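Local coordinates for protein UDP-N-acetylglucosamine 4-epimerase (Bacillus cereus, PDB 3M2P) that probably interconverts UDP-N-acetylglucosamine and UDP-N-acetylgalactosamine by epimerisation at C4, as a member of the NAD(P)-dependent epimerase/dehydratase family, at residues A[160-168]-A[282-293]; A[189-200]-A[224-235]. All coordinates share one frame; numbering follows the deposited sequence.

Contact 1: A[160-168]-A[282-293]; sequences FAHLYGFNE and FATAVEEIHLLM
Tyr164, at the end of strand 154-164, lays one ring face against Phe282, the first residue of helix 282-293. The pair is T-shaped. Phe282 points its edge at the tyrosine face, with centroids 4.9 Å apart and planes at 69°. Its CE2 stands over the middle of the Tyr164 ring. Tyr164 CB points toward the helix, and with CG between the backbone N and the carbonyl carbon (chi1 65°) the ring meets Phe282 with a face and Ala285 and Ile289 with its rim. These two aliphatic groups lie in the ring plane: Ala285 CB is 3.7 Å from Tyr164 CE2, and Ile289 CD1 is 3.9 Å from Tyr164 CD2. The same Ile289 methyl reaches the backbone of Gly165, close to Phe13, a UDP-binding residue. At Phe166 the chain passes residues 289-293. Ile289 CG2 packs on Phe166 CB at 3.7 Å. Leu292 CG sits over one face of the phenylalanine ring, 4.1 Å from its centroid, as a CH-pi contact. The selenomethionine Met293 brings CG to the ring edge, 4.0 Å from Phe166 CE1. Beyond the pair, Ile174 of helix 173-182 touches both Tyr164 and Phe282. The contact is therefore held by aromatic and aliphatic packing, which joins helix 282-293 to the end of strand 154-164 in the main sheet of the Rossmann-type fold expected for this family, without polar bonds between them.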
# COMPACT_ATOMS: atom_id res chain seq x y z
N PHE A 160 -7.74 -6.24 10.55
CA PHE A 160 -9.11 -6.41 11.05
C PHE A 160 -10.14 -6.57 9.94
O PHE A 160 -10.06 -5.91 8.91
CB PHE A 160 -9.52 -5.21 11.91
CG PHE A 160 -8.74 -5.09 13.18
CD1 PHE A 160 -8.79 -6.10 14.13
CD2 PHE A 160 -7.97 -3.97 13.42
CE1 PHE A 160 -8.07 -5.99 15.28
CE2 PHE A 160 -7.25 -3.86 14.58
CZ PHE A 160 -7.30 -4.88 15.51
N ALA A 161 -11.11 -7.45 10.18
CA ALA A 161 -12.28 -7.55 9.31
C ALA A 161 -13.17 -6.34 9.62
O ALA A 161 -12.77 -5.48 10.39
CB ALA A 161 -13.04 -8.86 9.55
N HIS A 162 -14.34 -6.28 9.03
CA HIS A 162 -15.18 -5.10 9.21
C HIS A 162 -15.66 -4.97 10.64
O HIS A 162 -16.35 -5.83 11.16
CB HIS A 162 -16.34 -5.11 8.21
CG HIS A 162 -15.90 -5.25 6.79
ND1 HIS A 162 -15.28 -4.23 6.11
CD2 HIS A 162 -15.93 -6.31 5.95
CE1 HIS A 162 -14.97 -4.64 4.89
NE2 HIS A 162 -15.35 -5.90 4.77
N LEU A 163 -15.29 -3.87 11.29
CA LEU A 163 -15.63 -3.71 12.69
C LEU A 163 -17.08 -3.24 12.87
O LEU A 163 -17.55 -2.36 12.14
CB LEU A 163 -14.65 -2.76 13.41
CG LEU A 163 -13.15 -3.09 13.37
CD1 LEU A 163 -12.68 -3.06 11.92
CD2 LEU A 163 -12.30 -2.13 14.20
N TYR A 164 -17.77 -3.83 13.84
CA TYR A 164 -19.04 -3.28 14.30
C TYR A 164 -19.07 -3.28 15.82
O TYR A 164 -18.37 -4.07 16.45
CB TYR A 164 -20.22 -4.08 13.75
CG TYR A 164 -20.29 -5.50 14.23
CD1 TYR A 164 -19.68 -6.52 13.51
CD2 TYR A 164 -20.95 -5.83 15.40
CE1 TYR A 164 -19.74 -7.82 13.95
CE2 TYR A 164 -21.01 -7.13 15.85
CZ TYR A 164 -20.41 -8.12 15.12
OH TYR A 164 -20.47 -9.42 15.55
N GLY A 165 -19.86 -2.39 16.40
CA GLY A 165 -19.96 -2.30 17.85
C GLY A 165 -21.21 -1.63 18.39
O GLY A 165 -22.24 -1.54 17.72
N PHE A 166 -21.12 -1.14 19.62
CA PHE A 166 -22.26 -0.53 20.28
C PHE A 166 -22.12 0.99 20.37
O PHE A 166 -21.26 1.50 21.09
CB PHE A 166 -22.47 -1.15 21.66
CG PHE A 166 -23.07 -0.20 22.66
CD1 PHE A 166 -24.41 0.15 22.60
CD2 PHE A 166 -22.29 0.33 23.68
CE1 PHE A 166 -24.95 1.02 23.53
CE2 PHE A 166 -22.84 1.19 24.62
CZ PHE A 166 -24.16 1.54 24.54
N ASN A 167 -22.96 1.69 19.61
CA ASN A 167 -23.03 3.14 19.66
C ASN A 167 -21.99 3.83 18.77
O ASN A 167 -20.94 4.25 19.25
CB ASN A 167 -22.95 3.62 21.11
CG ASN A 167 -23.35 5.08 21.27
OD1 ASN A 167 -22.58 5.89 21.80
ND2 ASN A 167 -24.55 5.43 20.80
N GLU A 168 -22.30 3.98 17.48
CA GLU A 168 -21.34 4.49 16.48
C GLU A 168 -21.84 5.65 15.57
O GLU A 168 -21.96 6.79 16.03
CB GLU A 168 -20.84 3.31 15.64
CG GLU A 168 -19.45 3.45 15.07
CD GLU A 168 -19.10 2.29 14.18
OE1 GLU A 168 -19.89 1.33 14.12
OE2 GLU A 168 -18.03 2.33 13.53
N PHE A 282 -21.88 -13.19 15.07
CA PHE A 282 -22.71 -12.01 14.80
C PHE A 282 -23.95 -11.91 15.69
O PHE A 282 -24.23 -10.85 16.23
CB PHE A 282 -23.09 -11.87 13.33
CG PHE A 282 -23.61 -10.51 12.98
CD1 PHE A 282 -24.95 -10.31 12.68
CD2 PHE A 282 -22.76 -9.41 12.97
CE1 PHE A 282 -25.43 -9.05 12.37
CE2 PHE A 282 -23.24 -8.13 12.65
CZ PHE A 282 -24.57 -7.96 12.35
N ALA A 283 -24.67 -13.02 15.85
CA ALA A 283 -25.94 -13.04 16.59
C ALA A 283 -25.76 -12.84 18.09
O ALA A 283 -26.57 -12.18 18.74
CB ALA A 283 -26.72 -14.34 16.32
N THR A 284 -24.70 -13.42 18.62
CA THR A 284 -24.35 -13.28 20.03
C THR A 284 -23.94 -11.85 20.35
O THR A 284 -24.31 -11.30 21.38
CB THR A 284 -23.19 -14.23 20.39
OG1 THR A 284 -23.70 -15.55 20.63
CG2 THR A 284 -22.47 -13.75 21.63
N ALA A 285 -23.17 -11.27 19.44
CA ALA A 285 -22.66 -9.91 19.58
C ALA A 285 -23.78 -8.87 19.59
O ALA A 285 -23.79 -7.94 20.39
CB ALA A 285 -21.70 -9.61 18.45
N VAL A 286 -24.72 -9.04 18.68
CA VAL A 286 -25.82 -8.11 18.53
C VAL A 286 -26.85 -8.30 19.65
O VAL A 286 -27.46 -7.32 20.10
CB VAL A 286 -26.45 -8.25 17.14
CG1 VAL A 286 -27.59 -7.27 16.98
CG2 VAL A 286 -25.40 -8.01 16.07
N GLU A 287 -27.04 -9.54 20.09
CA GLU A 287 -27.86 -9.83 21.26
C GLU A 287 -27.42 -8.93 22.41
O GLU A 287 -28.24 -8.43 23.18
CB GLU A 287 -27.74 -11.31 21.70
CG GLU A 287 -28.71 -12.31 21.03
CD GLU A 287 -28.54 -13.77 21.55
OE1 GLU A 287 -28.18 -13.96 22.74
OE2 GLU A 287 -28.77 -14.72 20.76
N GLU A 288 -26.11 -8.72 22.51
CA GLU A 288 -25.49 -7.97 23.60
C GLU A 288 -25.54 -6.47 23.34
O GLU A 288 -25.85 -5.68 24.24
CB GLU A 288 -24.03 -8.43 23.78
CG GLU A 288 -23.25 -7.69 24.87
CD GLU A 288 -21.87 -8.28 25.10
OE1 GLU A 288 -21.77 -9.40 25.64
OE2 GLU A 288 -20.87 -7.60 24.76
N ILE A 289 -25.22 -6.07 22.11
CA ILE A 289 -25.30 -4.67 21.73
C ILE A 289 -26.71 -4.17 21.98
O ILE A 289 -26.89 -3.10 22.55
CB ILE A 289 -24.90 -4.47 20.25
CG1 ILE A 289 -23.46 -4.93 20.03
CG2 ILE A 289 -25.10 -3.01 19.83
CD1 ILE A 289 -22.97 -4.79 18.61
N HIS A 290 -27.70 -4.94 21.56
CA HIS A 290 -29.08 -4.60 21.85
C HIS A 290 -29.27 -4.38 23.35
O HIS A 290 -29.69 -3.30 23.78
CB HIS A 290 -30.02 -5.70 21.35
CG HIS A 290 -31.42 -5.59 21.88
ND1 HIS A 290 -32.25 -4.53 21.59
CD2 HIS A 290 -32.13 -6.41 22.69
CE1 HIS A 290 -33.41 -4.70 22.19
NE2 HIS A 290 -33.37 -5.83 22.86
N LEU A 291 -28.94 -5.40 24.13
CA LEU A 291 -29.12 -5.39 25.59
C LEU A 291 -28.29 -4.32 26.27
O LEU A 291 -28.13 -4.31 27.49
CB LEU A 291 -28.78 -6.77 26.17
CG LEU A 291 -29.07 -7.09 27.64
CD1 LEU A 291 -27.89 -6.78 28.58
CD2 LEU A 291 -30.35 -6.37 28.08
N LEU A 292 -27.76 -3.39 25.48
CA LEU A 292 -26.97 -2.31 26.04
C LEU A 292 -27.39 -0.97 25.43
O LEU A 292 -27.01 0.09 25.93
CB LEU A 292 -25.48 -2.58 25.82
CG LEU A 292 -24.46 -1.86 26.70
CD1 LEU A 292 -25.12 -1.17 27.90
CD2 LEU A 292 -23.38 -2.85 27.14
N MSE A 293 -28.19 -1.03 24.37
CA MSE A 293 -28.66 0.20 23.73
C MSE A 293 -29.73 0.88 24.56
O MSE A 293 -30.12 2.01 24.29
CB MSE A 293 -29.13 -0.07 22.31
CG MSE A 293 -28.16 0.46 21.26
SE MSE A 293 -28.53 -0.14 19.45
CE MSE A 293 -28.42 -2.03 19.80

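Contact 2: A[189-200]-A[224-235]; sequences LHANSVAKREFL and IGSGDALTNYEV
Arg197 and Asn232 meet with their flat groups turned 65° apart. Arg197 NH2 donates to Asn232 OD1 at 3.0 Å. The oxygen lies in the guanidinium plane, but the bond is bent, with 139° at the hydrogen. Asn232 ND2 is about as close to NH2 without bonding, so this detail is less sure. A turn at chi3 (-89°) brings the arginine head to the amide. Leu189 CD2 packs at 3.5 Å on Asn232 CB, the base of that side chain. Lys196 and Thr231 lie side by side and point the same way, with Lys196 CG 3.8 Å from Thr231 CG2. Thr231 is the N-cap of helix 232-242: its side chain accepts from Glu234 N, and Glu234 OE1 accepts from Thr231 N, a capping box. Phe199 crosses Val235 at about a right angle, its CE1 3.9 Å from Val235 CG2. Glu198 lies on the sheet face opposite Arg197, and its extended chain places OE2 at residues 225-227. This oxygen takes weak bonds from Ser226 N and Gly227 N, while OE1 accepts from Met265 N. Ser226 OG donates to Phe199 O at 2.8 Å, approaching from above the carbonyl plane. The backbones form two antiparallel bridge pairs. Arg197 and Leu230 are hydrogen-bonded, with Arg197 N to Leu230 O at 2.8 Å, and Glu198 faces Ala229 in the neighbouring non-hydrogen-bonded pair. Strand 229-230 thus lies beside strand 197-201, whose next neighbour is the parallel strand 154-164. Met173 of helix 173-182 touches Arg197, Asn232 and Val235, and Phe282 of helix 282-293 packs on Leu230 and Val235.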
# COMPACT_ATOMS: atom_id res chain seq x y z
N LEU A 189 -33.10 -2.92 1.95
CA LEU A 189 -31.87 -3.25 1.25
C LEU A 189 -32.07 -2.80 -0.17
O LEU A 189 -33.04 -3.22 -0.79
CB LEU A 189 -31.63 -4.76 1.28
CG LEU A 189 -31.26 -5.44 2.60
CD1 LEU A 189 -31.44 -6.93 2.48
CD2 LEU A 189 -29.84 -5.12 3.04
N HIS A 190 -31.19 -1.96 -0.70
CA HIS A 190 -31.37 -1.46 -2.07
C HIS A 190 -31.79 -2.56 -3.03
O HIS A 190 -32.77 -2.42 -3.76
CB HIS A 190 -30.11 -0.78 -2.61
CG HIS A 190 -30.30 -0.18 -3.97
ND1 HIS A 190 -29.86 -0.78 -5.13
CD2 HIS A 190 -30.93 0.96 -4.35
CE1 HIS A 190 -30.20 -0.04 -6.16
NE2 HIS A 190 -30.84 1.03 -5.72
N ALA A 191 -31.03 -3.64 -3.05
CA ALA A 191 -31.40 -4.85 -3.78
C ALA A 191 -30.88 -6.06 -3.02
O ALA A 191 -30.26 -5.91 -1.96
CB ALA A 191 -30.84 -4.81 -5.19
N ASN A 192 -31.15 -7.26 -3.52
CA ASN A 192 -30.58 -8.46 -2.93
C ASN A 192 -29.16 -8.68 -3.40
O ASN A 192 -28.81 -8.32 -4.52
CB ASN A 192 -31.42 -9.68 -3.28
CG ASN A 192 -32.41 -10.01 -2.21
OD1 ASN A 192 -32.09 -10.03 -1.01
ND2 ASN A 192 -33.65 -10.29 -2.63
N SER A 193 -28.33 -9.27 -2.54
CA SER A 193 -26.95 -9.51 -2.91
C SER A 193 -26.50 -10.86 -2.42
O SER A 193 -26.96 -11.33 -1.38
CB SER A 193 -26.02 -8.42 -2.37
OG SER A 193 -24.84 -8.31 -3.17
N VAL A 194 -25.60 -11.46 -3.17
CA VAL A 194 -25.03 -12.74 -2.82
C VAL A 194 -23.64 -12.57 -2.18
O VAL A 194 -23.05 -13.52 -1.67
CB VAL A 194 -24.98 -13.68 -4.04
CG1 VAL A 194 -24.60 -15.09 -3.62
CG2 VAL A 194 -26.33 -13.70 -4.72
N ALA A 195 -23.14 -11.33 -2.20
CA ALA A 195 -21.83 -11.02 -1.64
C ALA A 195 -21.80 -11.20 -0.12
O ALA A 195 -22.77 -10.86 0.56
CB ALA A 195 -21.42 -9.61 -2.00
N LYS A 196 -20.69 -11.73 0.38
CA LYS A 196 -20.52 -12.05 1.79
C LYS A 196 -19.40 -11.20 2.38
O LYS A 196 -18.31 -11.14 1.82
CB LYS A 196 -20.21 -13.54 1.97
CG LYS A 196 -21.42 -14.43 1.79
CD LYS A 196 -21.07 -15.90 1.55
CE LYS A 196 -22.31 -16.80 1.76
NZ LYS A 196 -22.28 -18.10 1.01
N ARG A 197 -19.70 -10.54 3.49
CA ARG A 197 -18.75 -9.62 4.13
C ARG A 197 -18.50 -10.03 5.58
O ARG A 197 -19.43 -10.36 6.29
CB ARG A 197 -19.28 -8.19 4.07
CG ARG A 197 -19.28 -7.56 2.68
CD ARG A 197 -19.50 -6.05 2.74
NE ARG A 197 -20.92 -5.69 2.71
CZ ARG A 197 -21.41 -4.51 3.08
NH1 ARG A 197 -20.61 -3.56 3.54
NH2 ARG A 197 -22.71 -4.28 3.01
N GLU A 198 -17.24 -10.01 6.01
CA GLU A 198 -16.89 -10.50 7.34
C GLU A 198 -16.98 -9.40 8.39
O GLU A 198 -16.40 -8.34 8.22
CB GLU A 198 -15.50 -11.12 7.33
CG GLU A 198 -15.13 -11.93 8.55
CD GLU A 198 -13.80 -12.64 8.35
OE1 GLU A 198 -13.23 -12.47 7.25
OE2 GLU A 198 -13.33 -13.35 9.28
N PHE A 199 -17.72 -9.66 9.47
CA PHE A 199 -17.94 -8.67 10.52
C PHE A 199 -17.35 -9.08 11.87
O PHE A 199 -17.79 -10.06 12.48
CB PHE A 199 -19.42 -8.40 10.68
CG PHE A 199 -20.05 -7.74 9.50
CD1 PHE A 199 -20.55 -8.50 8.45
CD2 PHE A 199 -20.15 -6.36 9.43
CE1 PHE A 199 -21.14 -7.90 7.37
CE2 PHE A 199 -20.74 -5.75 8.34
CZ PHE A 199 -21.23 -6.52 7.31
N LEU A 200 -16.37 -8.32 12.35
CA LEU A 200 -15.69 -8.62 13.60
C LEU A 200 -16.14 -7.69 14.70
O LEU A 200 -15.96 -6.48 14.59
CB LEU A 200 -14.18 -8.50 13.42
CG LEU A 200 -13.33 -8.55 14.69
CD1 LEU A 200 -13.35 -9.94 15.28
CD2 LEU A 200 -11.92 -8.12 14.39
N ILE A 224 -7.28 -10.70 11.36
CA ILE A 224 -8.15 -10.91 12.51
C ILE A 224 -9.62 -10.88 12.09
O ILE A 224 -10.28 -9.85 12.19
CB ILE A 224 -7.91 -9.90 13.65
CG1 ILE A 224 -6.42 -9.79 14.01
CG2 ILE A 224 -8.73 -10.29 14.87
CD1 ILE A 224 -5.84 -11.02 14.69
N GLY A 225 -10.10 -12.02 11.59
CA GLY A 225 -11.50 -12.18 11.23
C GLY A 225 -12.30 -12.88 12.30
O GLY A 225 -11.75 -13.36 13.29
N SER A 226 -13.61 -12.97 12.10
CA SER A 226 -14.52 -13.53 13.10
C SER A 226 -14.99 -14.94 12.79
O SER A 226 -15.19 -15.74 13.71
CB SER A 226 -15.73 -12.63 13.27
OG SER A 226 -16.33 -12.37 12.01
N GLY A 227 -15.18 -15.27 11.52
CA GLY A 227 -15.83 -16.53 11.20
C GLY A 227 -16.19 -16.76 9.75
O GLY A 227 -15.43 -17.46 9.06
N ASP A 228 -17.30 -16.22 9.22
CA ASP A 228 -18.35 -15.39 9.84
C ASP A 228 -18.70 -14.27 8.84
O ASP A 228 -19.04 -13.13 9.22
CB ASP A 228 -18.00 -14.81 11.21
CG ASP A 228 -19.23 -14.34 11.99
OD1 ASP A 228 -19.53 -14.91 13.07
OD2 ASP A 228 -19.91 -13.40 11.54
N ALA A 229 -18.61 -14.61 7.55
CA ALA A 229 -18.99 -13.71 6.47
C ALA A 229 -20.48 -13.77 6.18
O ALA A 229 -21.01 -14.83 5.86
CB ALA A 229 -18.20 -14.05 5.22
N LEU A 230 -21.16 -12.63 6.27
CA LEU A 230 -22.61 -12.57 6.11
C LEU A 230 -23.04 -11.78 4.87
O LEU A 230 -22.33 -10.90 4.41
CB LEU A 230 -23.24 -11.94 7.35
CG LEU A 230 -22.91 -12.53 8.72
CD1 LEU A 230 -23.85 -11.98 9.79
CD2 LEU A 230 -22.97 -14.04 8.68
N THR A 231 -24.21 -12.11 4.35
CA THR A 231 -24.86 -11.27 3.35
C THR A 231 -25.69 -10.20 4.05
O THR A 231 -26.06 -10.36 5.22
CB THR A 231 -25.79 -12.06 2.42
OG1 THR A 231 -26.90 -12.59 3.16
CG2 THR A 231 -25.04 -13.19 1.74
N ASN A 232 -25.97 -9.11 3.35
CA ASN A 232 -26.74 -8.02 3.93
C ASN A 232 -28.11 -8.47 4.39
O ASN A 232 -28.63 -8.01 5.41
CB ASN A 232 -26.84 -6.84 2.96
CG ASN A 232 -25.54 -6.09 2.83
OD1 ASN A 232 -25.40 -5.20 1.98
ND2 ASN A 232 -24.56 -6.44 3.67
N TYR A 233 -28.69 -9.40 3.64
CA TYR A 233 -29.94 -10.02 4.05
C TYR A 233 -29.77 -10.73 5.41
O TYR A 233 -30.58 -10.53 6.32
CB TYR A 233 -30.44 -10.97 2.94
CG TYR A 233 -31.71 -11.74 3.27
CD1 TYR A 233 -31.64 -13.03 3.78
CD2 TYR A 233 -32.96 -11.19 3.05
CE1 TYR A 233 -32.78 -13.74 4.07
CE2 TYR A 233 -34.11 -11.90 3.34
CZ TYR A 233 -34.02 -13.18 3.85
OH TYR A 233 -35.16 -13.92 4.16
N GLU A 234 -28.71 -11.51 5.57
CA GLU A 234 -28.43 -12.16 6.85
C GLU A 234 -28.29 -11.15 7.99
O GLU A 234 -28.92 -11.31 9.03
CB GLU A 234 -27.16 -12.99 6.79
CG GLU A 234 -27.14 -14.07 5.74
CD GLU A 234 -26.04 -15.08 6.01
OE1 GLU A 234 -24.96 -14.96 5.38
OE2 GLU A 234 -26.25 -15.97 6.87
N VAL A 235 -27.43 -10.14 7.79
CA VAL A 235 -27.21 -9.09 8.78
C VAL A 235 -28.53 -8.50 9.27
O VAL A 235 -28.82 -8.50 10.46
CB VAL A 235 -26.30 -7.95 8.21
CG1 VAL A 235 -26.06 -6.86 9.25
CG2 VAL A 235 -24.99 -8.50 7.71

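Contact 2 is nested in the chain between the two segments of contact 1. Both reach the same sheet, through the neighbouring strands 154-164 and 197-201. His162 probably bonds with its backbone to Glu198 and Leu200, and Tyr164 packs on Phe199. Helix 282-293 serves both contacts. Contact 1 is the more buried and rests on rings and aliphatic groups between a strand end and a helix. Contact 2 is only partly buried and mixes a backbone bridge with side-chain polar bonds and some apolar packing. The second lies farther from the chain centre, about 17 Å against 14 Å, measured from the contact centres.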